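PDB 3HPD: hydroxyethylthiazole kinase, which probably phosphorylates the hydroxyl group of 4-methyl-5-beta-hydroxyethylthiazole with ATP, a step in thiamine diphosphate biosynthesis. Local coordinates for residues A[2-7]-A[214-219]; A[9-14]-A[202-207]; A[14-19]-A[37-42]; A[53-58]-A[83-88]. All coordinates share one frame; numbering follows the deposited sequence.

Interaction 1: residues A[2-7]-A[214-219]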
loop_
_atom_site.group_PDB
_atom_site.type_symbol
_atom_site.label_atom_id
_atom_site.label_comp_id
_atom_site.label_asym_id
_atom_site.label_seq_id
_atom_site.Cartn_x
_atom_site.Cartn_y
_atom_site.Cartn_z
ATOM N N LYS A 2 34.097 7.910 -4.026
ATOM C CA LYS A 2 34.283 6.825 -4.994
ATOM C C LYS A 2 33.591 5.473 -4.759
ATOM O O LYS A 2 33.020 4.907 -5.695
ATOM C CB LYS A 2 35.786 6.603 -5.210
ATOM C CG LYS A 2 36.157 5.484 -6.176
ATOM C CD LYS A 2 37.674 5.385 -6.329
ATOM C CE LYS A 2 38.233 6.575 -7.104
ATOM N NZ LYS A 2 39.677 6.813 -6.826
ATOM N N PHE A 3 33.641 4.943 -3.539
ATOM C CA PHE A 3 33.011 3.650 -3.284
ATOM C C PHE A 3 31.494 3.691 -3.424
ATOM O O PHE A 3 30.852 2.650 -3.576
ATOM C CB PHE A 3 33.408 3.103 -1.900
ATOM C CG PHE A 3 32.836 3.872 -0.735
ATOM C CD1 PHE A 3 31.482 3.790 -0.417
ATOM C CD2 PHE A 3 33.664 4.644 0.074
ATOM C CE1 PHE A 3 30.961 4.470 0.683
ATOM C CE2 PHE A 3 33.154 5.329 1.177
ATOM C CZ PHE A 3 31.798 5.237 1.483
ATOM N N ILE A 4 30.927 4.894 -3.377
ATOM C CA ILE A 4 29.479 5.061 -3.507
ATOM C C ILE A 4 29.078 4.894 -4.967
ATOM O O ILE A 4 28.110 4.201 -5.282
ATOM C CB ILE A 4 29.026 6.458 -3.028
ATOM C CG1 ILE A 4 29.392 6.647 -1.554
ATOM C CG2 ILE A 4 27.520 6.613 -3.224
ATOM C CD1 ILE A 4 29.054 8.016 -1.005
ATOM N N ILE A 5 29.826 5.541 -5.854
ATOM C CA ILE A 5 29.566 5.456 -7.286
ATOM C C ILE A 5 29.732 4.009 -7.736
ATOM O O ILE A 5 28.928 3.488 -8.508
ATOM C CB ILE A 5 30.541 6.360 -8.082
ATOM C CG1 ILE A 5 30.175 7.831 -7.858
ATOM C CG2 ILE A 5 30.505 6.004 -9.563
ATOM C CD1 ILE A 5 31.153 8.820 -8.474
ATOM N N GLU A 6 30.771 3.355 -7.235
ATOM C CA GLU A 6 31.024 1.970 -7.598
ATOM C C GLU A 6 29.973 1.017 -7.036
ATOM O O GLU A 6 29.602 0.043 -7.691
ATOM C CB GLU A 6 32.422 1.556 -7.142
ATOM C CG GLU A 6 33.533 2.248 -7.928
ATOM C CD GLU A 6 33.360 2.093 -9.433
ATOM O OE1 GLU A 6 33.266 0.940 -9.907
ATOM O OE2 GLU A 6 33.315 3.121 -10.143
ATOM N N ALA A 7 29.489 1.293 -5.828
ATOM C CA ALA A 7 28.468 0.442 -5.220
ATOM C C ALA A 7 27.171 0.515 -6.031
ATOM O O ALA A 7 26.524 -0.507 -6.290
ATOM C CB ALA A 7 28.210 0.874 -3.778
ATOM N N THR A 214 25.659 0.882 3.639
ATOM C CA THR A 214 24.716 1.752 4.326
ATOM C C THR A 214 24.991 3.222 4.008
ATOM O O THR A 214 24.062 3.996 3.770
ATOM C CB THR A 214 24.773 1.528 5.850
ATOM O OG1 THR A 214 24.648 0.127 6.128
ATOM C CG2 THR A 214 23.634 2.268 6.543
ATOM N N THR A 215 26.266 3.605 4.001
ATOM C CA THR A 215 26.634 4.983 3.689
ATOM C C THR A 215 26.180 5.304 2.268
ATOM O O THR A 215 25.650 6.383 2.006
ATOM C CB THR A 215 28.169 5.209 3.784
ATOM O OG1 THR A 215 28.618 4.931 5.116
ATOM C CG2 THR A 215 28.519 6.646 3.431
ATOM N N SER A 216 26.386 4.362 1.350
ATOM C CA SER A 216 25.987 4.566 -0.041
ATOM C C SER A 216 24.475 4.732 -0.166
ATOM O O SER A 216 23.994 5.545 -0.955
ATOM C CB SER A 216 26.438 3.387 -0.909
ATOM O OG SER A 216 27.850 3.287 -0.935
ATOM N N ALA A 217 23.729 3.956 0.612
ATOM C CA ALA A 217 22.270 4.022 0.572
ATOM C C ALA A 217 21.773 5.385 1.040
ATOM O O ALA A 217 20.870 5.967 0.442
ATOM C CB ALA A 217 21.674 2.925 1.443
ATOM N N LEU A 218 22.377 5.893 2.110
ATOM C CA LEU A 218 21.989 7.183 2.666
ATOM C C LEU A 218 22.318 8.341 1.733
ATOM O O LEU A 218 21.534 9.280 1.606
ATOM C CB LEU A 218 22.659 7.385 4.029
ATOM C CG LEU A 218 22.050 6.530 5.145
ATOM C CD1 LEU A 218 23.047 6.348 6.277
ATOM C CD2 LEU A 218 20.766 7.184 5.642
ATOM N N VAL A 219 23.473 8.275 1.079
ATOM C CA VAL A 219 23.869 9.328 0.153
ATOM C C VAL A 219 22.967 9.300 -1.077
ATOM O O VAL A 219 22.444 10.328 -1.506
ATOM C CB VAL A 219 25.341 9.159 -0.284
ATOM C CG1 VAL A 219 25.646 10.055 -1.480
ATOM C CG2 VAL A 219 26.259 9.501 0.884
#
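Ser216 OG is enclosed by carbon atoms of three residues of the helical segment 2-7. Ile4 CA lies 3.5 Å from Ser216 OG, the CB of Ala7 is 3.7 Å from the same oxygen, and the CD1-CE1 edge of the Phe3 ring meets it close to the ring plane, with CE1 3.7 Å from OG. The hydroxyl finds its hydrogen-bond partner within its own helix, in the backbone oxygen of Lys212 one turn earlier. The buried polar atom is thereby satisfied while it meets carbon atoms of segment 2-7. Phe3 CG stands between the backbone N and the carbonyl carbon (chi1 69°), and the ring beyond it comes nearer to the opposite helix, its CZ reaching Thr215 CG2 at 4.1 Å. That ring also meets Phe178 of strand 177-180 edge-to-face. Ile4 points at the other helix, and its CD1 touches Val219 CG2 at 3.7 Å, the two side chains crossing at about a right angle. The short segments themselves are almost perpendicular (84°), and with serine and alanine at the crossing their axes come within 9.3 Å. The contact belongs to the helical layer of a ribokinase-type alpha/beta fold, where the N-terminal helix lies across helix 210-231, whose other side chains rest on strands of the central sheet.

Interaction 2: residues A[9-14]-A[202-207]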
loop_
_atom_site.group_PDB
_atom_site.type_symbol
_atom_site.label_atom_id
_atom_site.label_comp_id
_atom_site.label_asym_id
_atom_site.label_seq_id
_atom_site.Cartn_x
_atom_site.Cartn_y
_atom_site.Cartn_z
ATOM N N LYS A 9 26.837 1.252 -9.158
ATOM C CA LYS A 9 27.057 0.551 -10.411
ATOM C C LYS A 9 26.916 -0.953 -10.203
ATOM O O LYS A 9 26.311 -1.642 -11.028
ATOM C CB LYS A 9 28.443 0.887 -10.970
ATOM C CG LYS A 9 28.563 2.320 -11.470
ATOM C CD LYS A 9 29.962 2.621 -11.990
ATOM C CE LYS A 9 30.058 4.048 -12.515
ATOM N NZ LYS A 9 31.438 4.370 -12.980
ATOM N N ARG A 10 27.462 -1.459 -9.097
ATOM C CA ARG A 10 27.378 -2.886 -8.795
ATOM C C ARG A 10 25.937 -3.339 -8.572
ATOM O O ARG A 10 25.545 -4.425 -9.004
ATOM C CB ARG A 10 28.216 -3.234 -7.561
ATOM C CG ARG A 10 29.713 -3.220 -7.811
ATOM C CD ARG A 10 30.459 -4.054 -6.773
ATOM N NE ARG A 10 30.312 -3.521 -5.423
ATOM C CZ ARG A 10 30.765 -2.331 -5.040
ATOM N NH1 ARG A 10 31.395 -1.547 -5.905
ATOM N NH2 ARG A 10 30.586 -1.923 -3.790
ATOM N N VAL A 11 25.152 -2.513 -7.888
ATOM C CA VAL A 11 23.755 -2.852 -7.639
ATOM C C VAL A 11 23.020 -2.990 -8.965
ATOM O O VAL A 11 22.282 -3.947 -9.185
ATOM C CB VAL A 11 23.047 -1.764 -6.795
ATOM C CG1 VAL A 11 21.534 -1.983 -6.818
ATOM C CG2 VAL A 11 23.553 -1.805 -5.368
ATOM N N ARG A 12 23.238 -2.033 -9.858
ATOM C CA ARG A 12 22.567 -2.049 -11.145
ATOM C C ARG A 12 23.049 -3.138 -12.097
ATOM O O ARG A 12 22.275 -3.635 -12.917
ATOM C CB ARG A 12 22.678 -0.667 -11.781
ATOM C CG ARG A 12 21.908 0.361 -10.974
ATOM C CD ARG A 12 22.078 1.763 -11.487
ATOM N NE ARG A 12 21.155 2.675 -10.816
ATOM C CZ ARG A 12 21.197 3.995 -10.944
ATOM N NH1 ARG A 12 22.122 4.554 -11.715
ATOM N NH2 ARG A 12 20.312 4.754 -10.312
ATOM N N GLU A 13 24.316 -3.518 -11.983
ATOM C CA GLU A 13 24.859 -4.568 -12.842
ATOM C C GLU A 13 24.406 -5.943 -12.355
ATOM O O GLU A 13 24.031 -6.799 -13.153
ATOM C CB GLU A 13 26.390 -4.525 -12.849
ATOM C CG GLU A 13 26.983 -3.212 -13.314
ATOM C CD GLU A 13 28.499 -3.223 -13.295
ATOM O OE1 GLU A 13 29.079 -3.724 -12.308
ATOM O OE2 GLU A 13 29.113 -2.720 -14.259
ATOM N N ARG A 14 24.433 -6.140 -11.040
ATOM C CA ARG A 14 24.056 -7.419 -10.447
ATOM C C ARG A 14 22.563 -7.624 -10.191
ATOM O O ARG A 14 22.110 -8.765 -10.084
ATOM C CB ARG A 14 24.822 -7.632 -9.138
ATOM C CG ARG A 14 26.337 -7.711 -9.295
ATOM C CD ARG A 14 26.984 -8.179 -7.997
ATOM N NE ARG A 14 28.441 -8.254 -8.081
ATOM C CZ ARG A 14 29.233 -7.202 -8.253
ATOM N NH1 ARG A 14 28.704 -5.992 -8.363
ATOM N NH2 ARG A 14 30.550 -7.356 -8.308
ATOM N N GLY A 202 19.510 -2.881 1.780
ATOM C CA GLY A 202 19.510 -4.310 1.517
ATOM C C GLY A 202 20.132 -4.607 0.164
ATOM O O GLY A 202 20.847 -5.601 0.002
ATOM N N ALA A 203 19.859 -3.750 -0.816
ATOM C CA ALA A 203 20.417 -3.930 -2.152
ATOM C C ALA A 203 21.924 -3.666 -2.144
ATOM O O ALA A 203 22.698 -4.424 -2.726
ATOM C CB ALA A 203 19.726 -2.997 -3.145
ATOM N N PHE A 204 22.340 -2.594 -1.477
ATOM C CA PHE A 204 23.756 -2.253 -1.413
ATOM C C PHE A 204 24.582 -3.269 -0.635
ATOM O O PHE A 204 25.700 -3.595 -1.030
ATOM C CB PHE A 204 23.941 -0.867 -0.788
ATOM C CG PHE A 204 23.664 0.265 -1.735
ATOM C CD1 PHE A 204 24.604 0.630 -2.694
ATOM C CD2 PHE A 204 22.462 0.964 -1.673
ATOM C CE1 PHE A 204 24.351 1.675 -3.585
ATOM C CE2 PHE A 204 22.194 2.010 -2.558
ATOM C CZ PHE A 204 23.143 2.368 -3.515
ATOM N N VAL A 205 24.036 -3.781 0.462
ATOM C CA VAL A 205 24.780 -4.735 1.277
ATOM C C VAL A 205 24.962 -6.079 0.568
ATOM O O VAL A 205 25.805 -6.888 0.953
ATOM C CB VAL A 205 24.109 -4.929 2.668
ATOM C CG1 VAL A 205 22.951 -5.907 2.582
ATOM C CG2 VAL A 205 25.148 -5.383 3.677
ATOM N N ALA A 206 24.182 -6.306 -0.483
ATOM C CA ALA A 206 24.296 -7.540 -1.247
ATOM C C ALA A 206 25.533 -7.481 -2.148
ATOM O O ALA A 206 26.042 -8.516 -2.580
ATOM C CB ALA A 206 23.043 -7.752 -2.096
ATOM N N VAL A 207 26.025 -6.274 -2.419
ATOM C CA VAL A 207 27.182 -6.116 -3.296
ATOM C C VAL A 207 28.420 -5.441 -2.694
ATOM O O VAL A 207 29.447 -5.329 -3.360
ATOM C CB VAL A 207 26.795 -5.349 -4.585
ATOM C CG1 VAL A 207 25.712 -6.112 -5.339
ATOM C CG2 VAL A 207 26.316 -3.946 -4.240
#
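The N-terminal helix 2-14 packs through Arg10, Val11 and Arg14 against segment 202-207, the last part of helix 193-205 and the turn after it, and Val207 is the residue they share. Arg10 supplies the polar link: its NE donates to Val207 O at 2.9 Å in a fairly straight bond (N-H...O 164°). The acceptor lies in the guanidinium plane, whereas the donor stands well above the carbonyl plane. A bend at chi3 (-63°) turns NE to this oxygen, and Arg10 CB also touches the valine side chain, 3.9 Å from Val207 CG2. In the alpha/beta fold this joins the N-terminal helix to the C-terminal part of helix 193-205, whose start follows Gly192, a predicted substrate-binding residue. Val11 fills the interior side. Its CG2 approaches one face of the Phe204 ring in a CH-pi contact, 4.2 Å from the ring centroid and 26° off the normal, with Phe204 CD1 the nearest ring atom. The same methyl touches Val207 CG2 at 3.7 Å, while the other, Val11 CG1, is 4.2 Å from Ala203 CB. Phe204 in turn is flanked by Ser216 and Ala217 of helix 210-231 and by Leu37 of helix 27-37, which places Val11 where several helices converge. Toward the exposed end, the extended aliphatic part of Arg14 lies against the second valine methyl, with Arg14 CD 3.6 Å from Val207 CG1.

Interaction 3: residues A[14-19]-A[37-42]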
loop_
_atom_site.group_PDB
_atom_site.type_symbol
_atom_site.label_atom_id
_atom_site.label_comp_id
_atom_site.label_asym_id
_atom_site.label_seq_id
_atom_site.Cartn_x
_atom_site.Cartn_y
_atom_site.Cartn_z
ATOM N N ARG A 14 24.433 -6.140 -11.040
ATOM C CA ARG A 14 24.056 -7.419 -10.447
ATOM C C ARG A 14 22.563 -7.624 -10.191
ATOM O O ARG A 14 22.110 -8.765 -10.084
ATOM C CB ARG A 14 24.822 -7.632 -9.138
ATOM C CG ARG A 14 26.337 -7.711 -9.295
ATOM C CD ARG A 14 26.984 -8.179 -7.997
ATOM N NE ARG A 14 28.441 -8.254 -8.081
ATOM C CZ ARG A 14 29.233 -7.202 -8.253
ATOM N NH1 ARG A 14 28.704 -5.992 -8.363
ATOM N NH2 ARG A 14 30.550 -7.356 -8.308
ATOM N N ARG A 15 21.807 -6.533 -10.087
ATOM C CA ARG A 15 20.365 -6.615 -9.843
ATOM C C ARG A 15 20.056 -7.619 -8.724
ATOM O O ARG A 15 19.367 -8.613 -8.941
ATOM C CB ARG A 15 19.640 -7.045 -11.124
ATOM C CG ARG A 15 19.897 -6.166 -12.354
ATOM C CD ARG A 15 18.798 -5.130 -12.562
ATOM N NE ARG A 15 19.189 -3.787 -12.145
ATOM C CZ ARG A 15 19.629 -2.844 -12.967
ATOM N NH1 ARG A 15 19.739 -3.088 -14.268
ATOM N NH2 ARG A 15 19.959 -1.656 -12.488
ATOM N N PRO A 16 20.550 -7.363 -7.503
ATOM C CA PRO A 16 20.304 -8.278 -6.385
ATOM C C PRO A 16 18.830 -8.430 -5.996
ATOM O O PRO A 16 18.035 -7.500 -6.151
ATOM C CB PRO A 16 21.133 -7.667 -5.259
ATOM C CG PRO A 16 21.026 -6.197 -5.545
ATOM C CD PRO A 16 21.232 -6.139 -7.043
ATOM N N LEU A 17 18.478 -9.615 -5.502
ATOM C CA LEU A 17 17.116 -9.893 -5.054
ATOM C C LEU A 17 17.114 -9.615 -3.554
ATOM O O LEU A 17 17.860 -10.240 -2.802
ATOM C CB LEU A 17 16.744 -11.359 -5.318
ATOM C CG LEU A 17 15.381 -11.832 -4.792
ATOM C CD1 LEU A 17 14.268 -10.979 -5.389
ATOM C CD2 LEU A 17 15.168 -13.296 -5.144
ATOM N N VAL A 18 16.284 -8.672 -3.122
ATOM C CA VAL A 18 16.229 -8.310 -1.712
ATOM C C VAL A 18 14.920 -8.764 -1.089
ATOM O O VAL A 18 13.847 -8.266 -1.431
ATOM C CB VAL A 18 16.391 -6.779 -1.534
ATOM C CG1 VAL A 18 16.391 -6.418 -0.053
ATOM C CG2 VAL A 18 17.682 -6.318 -2.198
ATOM N N HIS A 19 15.023 -9.727 -0.180
ATOM C CA HIS A 19 13.866 -10.281 0.508
ATOM C C HIS A 19 13.434 -9.377 1.657
ATOM O O HIS A 19 14.212 -9.118 2.575
ATOM C CB HIS A 19 14.214 -11.672 1.046
ATOM C CG HIS A 19 13.113 -12.316 1.829
ATOM N ND1 HIS A 19 13.311 -13.440 2.601
ATOM C CD2 HIS A 19 11.803 -11.994 1.962
ATOM C CE1 HIS A 19 12.172 -13.783 3.177
ATOM N NE2 HIS A 19 11.241 -12.921 2.805
ATOM N N LEU A 37 15.824 1.817 -8.058
ATOM C CA LEU A 37 17.274 1.826 -7.865
ATOM C C LEU A 37 17.977 0.855 -8.813
ATOM O O LEU A 37 19.096 1.112 -9.262
ATOM C CB LEU A 37 17.629 1.449 -6.423
ATOM C CG LEU A 37 19.127 1.453 -6.092
ATOM C CD1 LEU A 37 19.615 2.889 -5.968
ATOM C CD2 LEU A 37 19.380 0.696 -4.798
ATOM N N GLY A 38 17.321 -0.265 -9.102
ATOM C CA GLY A 38 17.913 -1.255 -9.988
ATOM C C GLY A 38 17.980 -2.644 -9.379
ATOM O O GLY A 38 18.590 -3.548 -9.949
ATOM N N ALA A 39 17.366 -2.824 -8.214
ATOM C CA ALA A 39 17.362 -4.130 -7.557
ATOM C C ALA A 39 15.994 -4.777 -7.762
ATOM O O ALA A 39 15.124 -4.198 -8.411
ATOM C CB ALA A 39 17.653 -3.974 -6.066
ATOM N N SER A 40 15.815 -5.980 -7.222
ATOM C CA SER A 40 14.544 -6.694 -7.337
ATOM C C SER A 40 14.016 -7.032 -5.947
ATOM O O SER A 40 14.711 -7.649 -5.142
ATOM C CB SER A 40 14.721 -7.989 -8.136
ATOM O OG SER A 40 15.099 -7.719 -9.473
ATOM N N PRO A 41 12.774 -6.627 -5.645
ATOM C CA PRO A 41 12.224 -6.930 -4.326
ATOM C C PRO A 41 11.365 -8.187 -4.323
ATOM O O PRO A 41 10.857 -8.614 -5.356
ATOM C CB PRO A 41 11.370 -5.710 -4.039
ATOM C CG PRO A 41 10.735 -5.479 -5.395
ATOM C CD PRO A 41 11.921 -5.647 -6.350
ATOM N N VAL A 42 11.224 -8.773 -3.145
ATOM C CA VAL A 42 10.351 -9.916 -2.954
ATOM C C VAL A 42 9.887 -9.826 -1.512
ATOM O O VAL A 42 10.701 -9.791 -0.588
ATOM C CB VAL A 42 11.041 -11.287 -3.210
ATOM C CG1 VAL A 42 12.222 -11.493 -2.275
ATOM C CG2 VAL A 42 10.015 -12.407 -3.026
HETATM O O HOH W 1 16.998 -9.696 -10.110
#
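Val18 is bonded to the neighbouring strand through both its backbone N and its O: the N donates to Ser40 O at 2.8 Å, and the O accepts from Val42 N over a longer 3.2 Å, less straight at 143°. One step earlier, Ser40 N gives a bond of 2.9 Å to Pro16 O, completing a parallel ladder that pairs Leu17 with Ser40, Val18 with Pro41 and His19 with Val42. A water extends the link beyond the strands, lying 2.9 Å from Arg15 O, to which it donates, and 2.8 Å from Ser40 OG. The Arg15 side chain folds over Gly38, but its NE is modelled too close to Gly38 O for their interaction to be trusted. On the sheet face carrying Leu17 and His19, Val42 CG1 sits between the two, 3.8 Å from Leu17 CD1 and 3.9 Å from His19 CB. Ahead of the strands, Pro16 CG meets Ala39 CB at 4.1 Å. Gly38, with positive phi, is the C-prime residue of the Schellman motif that closes helix 27-37, the helix of this beta-alpha-beta crossover. Strand 40-43 is outermost in the chain's sheet, and strand 59-63 pairs with the other edge of 17-21; Val18 and Ala39 are covered by Ala203 of helix 193-205, while His19 and Val42 face helix 50-56 through Ile54 and Met53.

Interaction 4: residues A[53-58]-A[83-88]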
loop_
_atom_site.group_PDB
_atom_site.type_symbol
_atom_site.label_atom_id
_atom_site.label_comp_id
_atom_site.label_asym_id
_atom_site.label_seq_id
_atom_site.Cartn_x
_atom_site.Cartn_y
_atom_site.Cartn_z
ATOM N N MET A 53 12.846 -18.917 0.166
ATOM C CA MET A 53 12.925 -17.530 -0.275
ATOM C C MET A 53 14.254 -16.879 0.129
ATOM O O MET A 53 14.866 -16.164 -0.664
ATOM C CB MET A 53 11.743 -16.732 0.287
ATOM C CG MET A 53 11.392 -15.506 -0.538
ATOM S SD MET A 53 10.978 -15.935 -2.249
ATOM C CE MET A 53 9.184 -16.072 -2.161
ATOM N N ILE A 54 14.706 -17.132 1.353
ATOM C CA ILE A 54 15.964 -16.556 1.823
ATOM C C ILE A 54 17.144 -17.177 1.071
ATOM O O ILE A 54 18.183 -16.542 0.886
ATOM C CB ILE A 54 16.127 -16.755 3.345
ATOM C CG1 ILE A 54 15.001 -16.012 4.075
ATOM C CG2 ILE A 54 17.482 -16.215 3.812
ATOM C CD1 ILE A 54 14.984 -16.221 5.570
ATOM N N ARG A 55 16.972 -18.420 0.633
ATOM C CA ARG A 55 18.005 -19.117 -0.130
ATOM C C ARG A 55 18.123 -18.441 -1.489
ATOM O O ARG A 55 19.211 -18.302 -2.054
ATOM C CB ARG A 55 17.608 -20.576 -0.349
ATOM C CG ARG A 55 17.810 -21.493 0.842
ATOM C CD ARG A 55 17.301 -22.885 0.504
ATOM N NE ARG A 55 17.712 -23.894 1.478
ATOM C CZ ARG A 55 17.539 -25.200 1.304
ATOM N NH1 ARG A 55 16.963 -25.648 0.194
ATOM N NH2 ARG A 55 17.950 -26.058 2.228
ATOM N N LEU A 56 16.973 -18.031 -2.006
ATOM C CA LEU A 56 16.873 -17.381 -3.303
ATOM C C LEU A 56 17.419 -15.954 -3.264
ATOM O O LEU A 56 18.049 -15.495 -4.218
ATOM C CB LEU A 56 15.401 -17.363 -3.726
ATOM C CG LEU A 56 14.984 -17.743 -5.145
ATOM C CD1 LEU A 56 15.724 -18.983 -5.599
ATOM C CD2 LEU A 56 13.476 -17.974 -5.167
ATOM N N ALA A 57 17.185 -15.274 -2.146
ATOM C CA ALA A 57 17.602 -13.884 -1.956
ATOM C C ALA A 57 19.091 -13.643 -1.762
ATOM O O ALA A 57 19.850 -14.552 -1.436
ATOM C CB ALA A 57 16.837 -13.282 -0.781
ATOM N N ASP A 58 19.495 -12.390 -1.960
ATOM C CA ASP A 58 20.882 -11.983 -1.798
ATOM C C ASP A 58 21.044 -11.174 -0.516
ATOM O O ASP A 58 22.157 -10.937 -0.048
ATOM C CB ASP A 58 21.327 -11.162 -3.009
ATOM C CG ASP A 58 21.291 -11.967 -4.291
ATOM O OD1 ASP A 58 21.955 -13.025 -4.330
ATOM O OD2 ASP A 58 20.600 -11.554 -5.249
ATOM N N ASN A 83 21.331 -15.975 8.796
ATOM C CA ASN A 83 22.654 -16.071 9.402
ATOM C C ASN A 83 23.321 -17.415 9.113
ATOM O O ASN A 83 24.529 -17.476 8.906
ATOM C CB ASN A 83 22.587 -15.826 10.912
ATOM C CG ASN A 83 22.519 -14.350 11.254
ATOM O OD1 ASN A 83 23.146 -13.524 10.592
ATOM N ND2 ASN A 83 21.772 -14.013 12.299
ATOM N N GLU A 84 22.540 -18.488 9.091
ATOM C CA GLU A 84 23.103 -19.803 8.799
ATOM C C GLU A 84 23.653 -19.827 7.374
ATOM O O GLU A 84 24.704 -20.412 7.116
ATOM C CB GLU A 84 22.038 -20.898 8.949
ATOM C CG GLU A 84 21.396 -20.968 10.325
ATOM C CD GLU A 84 20.465 -22.159 10.486
ATOM O OE1 GLU A 84 19.802 -22.541 9.498
ATOM O OE2 GLU A 84 20.387 -22.706 11.607
ATOM N N LEU A 85 22.942 -19.179 6.454
ATOM C CA LEU A 85 23.341 -19.134 5.047
ATOM C C LEU A 85 24.354 -18.039 4.728
ATOM O O LEU A 85 25.000 -18.062 3.679
ATOM C CB LEU A 85 22.108 -18.935 4.162
ATOM C CG LEU A 85 21.074 -20.063 4.113
ATOM C CD1 LEU A 85 19.780 -19.549 3.495
ATOM C CD2 LEU A 85 21.629 -21.231 3.304
ATOM N N GLY A 86 24.484 -17.070 5.623
ATOM C CA GLY A 86 25.416 -15.991 5.374
ATOM C C GLY A 86 24.822 -14.900 4.502
ATOM O O GLY A 86 25.550 -14.184 3.819
ATOM N N LYS A 87 23.499 -14.782 4.496
ATOM C CA LYS A 87 22.847 -13.733 3.719
ATOM C C LYS A 87 22.795 -12.497 4.624
ATOM O O LYS A 87 22.326 -12.574 5.759
ATOM C CB LYS A 87 21.428 -14.156 3.319
ATOM C CG LYS A 87 21.359 -15.401 2.432
ATOM C CD LYS A 87 22.150 -15.220 1.142
ATOM C CE LYS A 87 22.148 -16.488 0.289
ATOM N NZ LYS A 87 20.832 -16.775 -0.335
ATOM N N PRO A 88 23.284 -11.342 4.140
ATOM C CA PRO A 88 23.253 -10.142 4.981
ATOM C C PRO A 88 21.850 -9.721 5.408
ATOM O O PRO A 88 20.897 -9.811 4.632
ATOM C CB PRO A 88 23.952 -9.096 4.115
ATOM C CG PRO A 88 23.632 -9.535 2.725
ATOM C CD PRO A 88 23.823 -11.034 2.805
#
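Lys87 NZ makes three hydrogen bonds to backbone oxygens of segment 53-58: to Ala57 O at 2.7 Å, nearly along the C=O axis, to Ile54 O at 2.9 Å, in the carbonyl plane and on a lone pair, and a weak one to Arg55 O at 2.8 Å. The lysine chain is bent at chi2 (-58°) and again at chi4 (71°), the second turn setting NZ among the three oxygens. Because these carbonyls belong to the C-terminal end of helix 50-56 and the residue after it, the ammonium group probably also gains from the negative end of the helix dipole, which would favour its charged form. Asp58 OD1 is too distant for a salt bridge, and its OD2 instead accepts from Leu17 N. The lysine is brought here by the turn that ends helix 69-85, a Schellman motif with Gly86 at C-prime in positive phi and Lys87 N bonded to Ala82 O. Each helix leads into a strand of the parallel part of the sheet, 50-56 into 59-63 and 69-85 into 89-92. Apolar contacts come from Leu85, whose CD1 reaches Arg55 CG at 3.8 Å, the two side chains at about a right angle, and Ile54 CG2 at 4.1 Å. Ile54 CG2 also lies 4.2 Å from Lys87 CG. Nearer the strands, Pro88 CD packs against Asp58 O at 3.3 Å.

In the fold
Interactions 1 and 2 lie on successive parts of helix 2-14, their centres about 10 Å apart, and meet at Phe204, which touches Ala7, Ser216 and Ala217. The chain then passes through Arg14, common to interactions 2 and 3, into strand 17-21, so interaction 3 follows about 8 Å from interaction 2, centre to centre. Interaction 4 comes next in sequence, its centre about 13 Å from that of interaction 3, to which it is tied by a probable backbone hydrogen bond between Leu17 O and Asp58 N. Interactions 1 and 2 close long loops around the local contacts 3 and 4. They join the N-terminal helix to helices from the later part of the chain, on the same side of its centre.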